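Local atomic coordinates of SIR4-interacting protein SIF2 (Saccharomyces cerevisiae, PDB entry 1R5M), a protein that functions in the SET3 corepressor complex of yeast and antagonizes telomeric silencing. Residues G64-V69 against T108-C113; L94-A99 against T125-G130. All blocks are in the same frame, centred on the assembly; numbering follows the deposited sequence.

Interaction 1 (G64-V69 against T108-C113). With SO4 (sulfate ion), chain B.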
loop_
_atom_site.group_PDB
_atom_site.type_symbol
_atom_site.label_atom_id
_atom_site.label_comp_id
_atom_site.label_asym_id
_atom_site.label_seq_id
_atom_site.Cartn_x
_atom_site.Cartn_y
_atom_site.Cartn_z
ATOM N N GLY A 64 4.025 -9.913 8.117
ATOM C CA GLY A 64 5.252 -10.565 7.701
ATOM C C GLY A 64 6.352 -10.391 8.724
ATOM O O GLY A 64 6.434 -9.354 9.386
ATOM N N GLU A 65 7.201 -11.402 8.855
ATOM C CA GLU A 65 8.297 -11.344 9.811
ATOM C C GLU A 65 9.622 -11.529 9.091
ATOM O O GLU A 65 9.658 -11.852 7.904
ATOM C CB GLU A 65 8.109 -12.404 10.896
ATOM C CG GLU A 65 6.794 -12.247 11.650
ATOM C CD GLU A 65 6.533 -13.377 12.622
ATOM O OE1 GLU A 65 7.250 -13.471 13.637
ATOM O OE2 GLU A 65 5.610 -14.176 12.359
ATOM N N LYS A 66 10.716 -11.328 9.812
ATOM C CA LYS A 66 12.030 -11.429 9.203
ATOM C C LYS A 66 12.557 -12.836 8.943
ATOM O O LYS A 66 13.351 -13.027 8.024
ATOM C CB LYS A 66 13.035 -10.636 10.045
ATOM C CG LYS A 66 12.686 -9.150 10.122
ATOM C CD LYS A 66 13.668 -8.349 10.970
ATOM C CE LYS A 66 13.279 -6.871 10.982
ATOM N NZ LYS A 66 14.148 -6.054 11.882
ATOM N N ASN A 67 12.105 -13.818 9.719
ATOM C CA ASN A 67 12.590 -15.184 9.545
ATOM C C ASN A 67 11.867 -16.021 8.488
ATOM O O ASN A 67 11.436 -17.141 8.762
ATOM C CB ASN A 67 12.572 -15.926 10.886
ATOM C CG ASN A 67 13.337 -17.237 10.831
ATOM O OD1 ASN A 67 14.410 -17.312 10.234
ATOM N ND2 ASN A 67 12.794 -18.271 11.462
ATOM N N SER A 68 11.736 -15.469 7.285
ATOM C CA SER A 68 11.108 -16.181 6.170
ATOM C C SER A 68 9.747 -16.763 6.544
ATOM O O SER A 68 9.410 -17.890 6.170
ATOM C CB SER A 68 12.049 -17.301 5.702
ATOM O OG SER A 68 11.771 -17.709 4.371
ATOM N N VAL A 69 8.953 -15.980 7.265
ATOM C CA VAL A 69 7.644 -16.436 7.698
ATOM C C VAL A 69 6.691 -15.271 7.940
ATOM O O VAL A 69 7.108 -14.180 8.332
ATOM C CB VAL A 69 7.759 -17.271 9.010
ATOM C CG1 VAL A 69 8.256 -16.386 10.156
ATOM C CG2 VAL A 69 6.419 -17.895 9.364
ATOM N N THR A 108 19.587 -13.612 4.660
ATOM C CA THR A 108 18.295 -13.158 5.164
ATOM C C THR A 108 17.203 -13.341 4.112
ATOM O O THR A 108 17.437 -13.133 2.920
ATOM C CB THR A 108 18.342 -11.667 5.563
ATOM O OG1 THR A 108 17.092 -11.288 6.148
ATOM C CG2 THR A 108 18.602 -10.794 4.342
ATOM N N ASN A 109 16.015 -13.732 4.562
ATOM C CA ASN A 109 14.881 -13.933 3.666
ATOM C C ASN A 109 13.612 -13.469 4.373
ATOM O O ASN A 109 12.783 -14.275 4.785
ATOM C CB ASN A 109 14.758 -15.413 3.278
ATOM C CG ASN A 109 13.886 -15.628 2.045
ATOM O OD1 ASN A 109 14.035 -14.932 1.037
ATOM N ND2 ASN A 109 12.984 -16.606 2.115
ATOM N N GLN A 110 13.471 -12.156 4.514
ATOM C CA GLN A 110 12.307 -11.587 5.180
ATOM C C GLN A 110 11.098 -11.586 4.253
ATOM O O GLN A 110 11.239 -11.646 3.032
ATOM C CB GLN A 110 12.584 -10.137 5.602
ATOM C CG GLN A 110 13.900 -9.907 6.339
ATOM C CD GLN A 110 14.050 -8.475 6.835
ATOM O OE1 GLN A 110 13.370 -7.563 6.362
ATOM N NE2 GLN A 110 14.957 -8.271 7.789
ATOM N N VAL A 111 9.909 -11.541 4.843
ATOM C CA VAL A 111 8.688 -11.450 4.053
ATOM C C VAL A 111 8.644 -9.962 3.709
ATOM O O VAL A 111 8.692 -9.111 4.603
ATOM C CB VAL A 111 7.452 -11.851 4.874
ATOM C CG1 VAL A 111 6.184 -11.473 4.124
ATOM C CG2 VAL A 111 7.474 -13.352 5.134
ATOM N N THR A 112 8.574 -9.648 2.421
ATOM C CA THR A 112 8.593 -8.259 1.967
ATOM C C THR A 112 7.276 -7.730 1.421
ATOM O O THR A 112 7.151 -6.531 1.139
ATOM C CB THR A 112 9.640 -8.072 0.864
ATOM O OG1 THR A 112 9.303 -8.909 -0.251
ATOM C CG2 THR A 112 11.027 -8.448 1.371
ATOM N N CYS A 113 6.295 -8.609 1.267
ATOM C CA CYS A 113 5.022 -8.184 0.704
ATOM C C CYS A 113 3.904 -9.158 1.048
ATOM O O CYS A 113 4.115 -10.371 1.075
ATOM C CB CYS A 113 5.177 -8.077 -0.822
ATOM S SG CYS A 113 3.777 -7.383 -1.746
HETATM S S SO4 B . 9.508 -18.462 13.918
HETATM O O1 SO4 B . 10.348 -18.546 12.708
HETATM O O2 SO4 B . 10.360 -18.596 15.115
HETATM O O3 SO4 B . 8.812 -17.162 13.946
HETATM O O4 SO4 B . 8.507 -19.545 13.909
HETATM O O HOH W 1 15.902 -13.399 7.276
#
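At the seam between the first two WD repeats of the beta propeller, the end of strand 60-65 and the turn after it meet N109-V111, where strand 111-116 begins. V111 N donates to E65 O at 3.1 Å, and the bond is nearly straight (174°). The K66 and Q110 side chains lie side by side and point the same way. The Q110 amide end flanks the lysine chain, with NE2 3.4 Å from K66 CG. K66 NZ itself bonds to S414 O. An alanine in place of Q110 would probably open a gap beside the K66 methylenes, where the amide end had packed. Q110 CA also lies 3.4 Å from K66 O in a CH...O contact. A water bridges K66 O, T108 OG1 and N109 N. N109 ND2 donates to S68 OG at 2.8 Å, with the hydroxyl oxygen 19° out of the N109 amide plane. That hydroxyl also bonds to H96 O, beyond the end of strand 86-95. V111 CG2, anti to the carbonyl carbon, lies 3.3 Å from V69 O, and V111 CB packs on the bare G64 CA. N67 ND2 binds a sulfate shared with R71 and R95. V111 also packs on V127 of adjacent strand 122-127 in the second blade.

Interaction 2 (L94-A99 against T125-G130); sequences LRHPFA and TGVENG. With SO4 (sulfate ion), chain B.
The H96 imidazole has one face over V127 CG1, which lies 3.5 Å from the ring centroid and 13° off the ring normal, a CH-pi contact. At the ring edge, NE2 shares a hydrogen bond of 2.7 Å with T125 OG1; either atom could be the donor. T125 OG1 sits between its backbone N and carbonyl carbon (chi1 56°), which turns it to the histidine. W135 NE1 bonds to the same hydroxyl, and E131 OE1 takes H96 ND1. This resembles the Trp-Ser/Thr-His-Asp network of WD40 repeats, but the acid on the histidine is E131, and N129 stands where the aspartate usually does. Both ring nitrogens are bonded, which probably fixes the ring rotation. L94 crosses T125 at about a right angle, CD1 3.9 Å from T125 CG2. Farther out, water links the two segments: one joins P97 O (2.6 Å) to N129 ND2 (2.9 Å), another joins A99 N to N129 ND2. N129, in the type I turn V127-G130, bonds through OD1 to E131 N, just after the turn. R95 points away and grips a sulfate. The contact joins the end of strand 86-95 and the loop after it to strand 122-127 of the next blade, with W135 of strand 132-136 alongside.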
loop_
_atom_site.group_PDB
_atom_site.type_symbol
_atom_site.label_atom_id
_atom_site.label_comp_id
_atom_site.label_asym_id
_atom_site.label_seq_id
_atom_site.Cartn_x
_atom_site.Cartn_y
_atom_site.Cartn_z
ATOM N N LEU A 94 2.647 -18.952 7.840
ATOM C CA LEU A 94 2.818 -19.006 6.392
ATOM C C LEU A 94 4.324 -18.937 6.161
ATOM O O LEU A 94 4.888 -17.861 5.957
ATOM C CB LEU A 94 2.116 -17.812 5.741
ATOM C CG LEU A 94 0.701 -17.493 6.245
ATOM C CD1 LEU A 94 0.157 -16.310 5.461
ATOM C CD2 LEU A 94 -0.220 -18.707 6.094
ATOM N N ARG A 95 4.969 -20.096 6.193
ATOM C CA ARG A 95 6.416 -20.158 6.054
ATOM C C ARG A 95 6.942 -20.418 4.647
ATOM O O ARG A 95 6.342 -21.163 3.871
ATOM C CB ARG A 95 6.957 -21.224 7.016
ATOM C CG ARG A 95 8.432 -21.089 7.363
ATOM C CD ARG A 95 8.818 -22.084 8.457
ATOM N NE ARG A 95 8.035 -21.906 9.682
ATOM C CZ ARG A 95 8.316 -21.027 10.641
ATOM N NH1 ARG A 95 9.369 -20.230 10.534
ATOM N NH2 ARG A 95 7.542 -20.948 11.716
ATOM N N HIS A 96 8.062 -19.772 4.327
ATOM C CA HIS A 96 8.732 -19.943 3.040
ATOM C C HIS A 96 10.057 -20.641 3.333
ATOM O O HIS A 96 10.775 -20.256 4.251
ATOM C CB HIS A 96 9.046 -18.591 2.390
ATOM C CG HIS A 96 7.852 -17.878 1.836
ATOM N ND1 HIS A 96 7.672 -17.672 0.486
ATOM C CD2 HIS A 96 6.808 -17.273 2.451
ATOM C CE1 HIS A 96 6.573 -16.965 0.292
ATOM N NE2 HIS A 96 6.031 -16.709 1.469
ATOM N N PRO A 97 10.394 -21.685 2.572
ATOM C CA PRO A 97 11.668 -22.358 2.837
ATOM C C PRO A 97 12.815 -21.459 2.381
ATOM O O PRO A 97 12.614 -20.565 1.561
ATOM C CB PRO A 97 11.562 -23.626 1.995
ATOM C CG PRO A 97 10.753 -23.164 0.815
ATOM C CD PRO A 97 9.666 -22.335 1.470
ATOM N N PHE A 98 14.009 -21.662 2.927
ATOM C CA PHE A 98 15.142 -20.872 2.482
ATOM C C PHE A 98 15.596 -21.530 1.187
ATOM O O PHE A 98 15.475 -22.746 1.037
ATOM C CB PHE A 98 16.266 -20.878 3.516
ATOM C CG PHE A 98 15.979 -20.021 4.717
ATOM C CD1 PHE A 98 15.235 -20.514 5.781
ATOM C CD2 PHE A 98 16.433 -18.708 4.769
ATOM C CE1 PHE A 98 14.945 -19.711 6.883
ATOM C CE2 PHE A 98 16.147 -17.898 5.866
ATOM C CZ PHE A 98 15.401 -18.403 6.923
ATOM N N ALA A 99 16.101 -20.730 0.256
ATOM C CA ALA A 99 16.539 -21.242 -1.036
ATOM C C ALA A 99 17.658 -22.262 -0.923
ATOM O O ALA A 99 18.477 -22.212 -0.002
ATOM C CB ALA A 99 16.980 -20.090 -1.927
ATOM N N THR A 125 1.976 -14.053 -0.254
ATOM C CA THR A 125 3.102 -13.571 0.537
ATOM C C THR A 125 4.336 -13.665 -0.354
ATOM O O THR A 125 4.483 -14.616 -1.131
ATOM C CB THR A 125 3.323 -14.406 1.830
ATOM O OG1 THR A 125 3.500 -15.790 1.501
ATOM C CG2 THR A 125 2.135 -14.248 2.772
ATOM N N GLY A 126 5.198 -12.655 -0.268
ATOM C CA GLY A 126 6.417 -12.632 -1.059
ATOM C C GLY A 126 7.616 -12.436 -0.150
ATOM O O GLY A 126 7.517 -11.740 0.862
ATOM N N VAL A 127 8.747 -13.039 -0.504
ATOM C CA VAL A 127 9.959 -12.927 0.304
ATOM C C VAL A 127 11.123 -12.302 -0.456
ATOM O O VAL A 127 11.047 -12.073 -1.663
ATOM C CB VAL A 127 10.405 -14.306 0.852
ATOM C CG1 VAL A 127 9.392 -14.810 1.861
ATOM C CG2 VAL A 127 10.560 -15.311 -0.296
ATOM N N GLU A 128 12.203 -12.022 0.267
ATOM C CA GLU A 128 13.381 -11.415 -0.331
ATOM C C GLU A 128 13.960 -12.157 -1.528
ATOM O O GLU A 128 14.466 -11.521 -2.451
ATOM C CB GLU A 128 14.490 -11.254 0.707
ATOM C CG GLU A 128 14.224 -10.231 1.781
ATOM C CD GLU A 128 15.464 -9.976 2.612
ATOM O OE1 GLU A 128 16.382 -9.288 2.114
ATOM O OE2 GLU A 128 15.528 -10.476 3.750
ATOM N N ASN A 129 13.913 -13.489 -1.526
ATOM C CA ASN A 129 14.488 -14.211 -2.657
ATOM C C ASN A 129 13.618 -14.197 -3.906
ATOM O O ASN A 129 14.032 -14.690 -4.958
ATOM C CB ASN A 129 14.878 -15.656 -2.280
ATOM C CG ASN A 129 13.682 -16.569 -2.049
ATOM O OD1 ASN A 129 12.699 -16.537 -2.791
ATOM N ND2 ASN A 129 13.780 -17.415 -1.029
ATOM N N GLY A 130 12.419 -13.625 -3.791
ATOM C CA GLY A 130 11.528 -13.524 -4.935
ATOM C C GLY A 130 10.337 -14.461 -4.980
ATOM O O GLY A 130 9.398 -14.240 -5.747
HETATM S S SO4 B . 9.508 -18.462 13.918
HETATM O O1 SO4 B . 10.348 -18.546 12.708
HETATM O O2 SO4 B . 10.360 -18.596 15.115
HETATM O O3 SO4 B . 8.812 -17.162 13.946
HETATM O O4 SO4 B . 8.507 -19.545 13.909
HETATM O O HOH W 2 11.586 -19.304 -0.509
HETATM O O HOH W 3 16.412 -17.791 0.433
#

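In the fold
From the N terminus, the chain passes 64-69 first, then 94-99, 108-113 and 125-130, so the two contacts cross rather than nest. Interaction 1 closes a loop that holds strands 69-77 and 86-95. Interaction 2 closes a shorter one that holds strand 111-116. Each joins the 50-95 sheet to the 111-145 sheet, so together they fasten two neighbouring propeller blades at two places, with centres about 7 Å apart. The contacts touch directly, through S68 with H96 and through a probable hydrogen bond from Q110 N to E128 OE2. One sulfate, probably from the crystallisation liquor, is reached by residues of both.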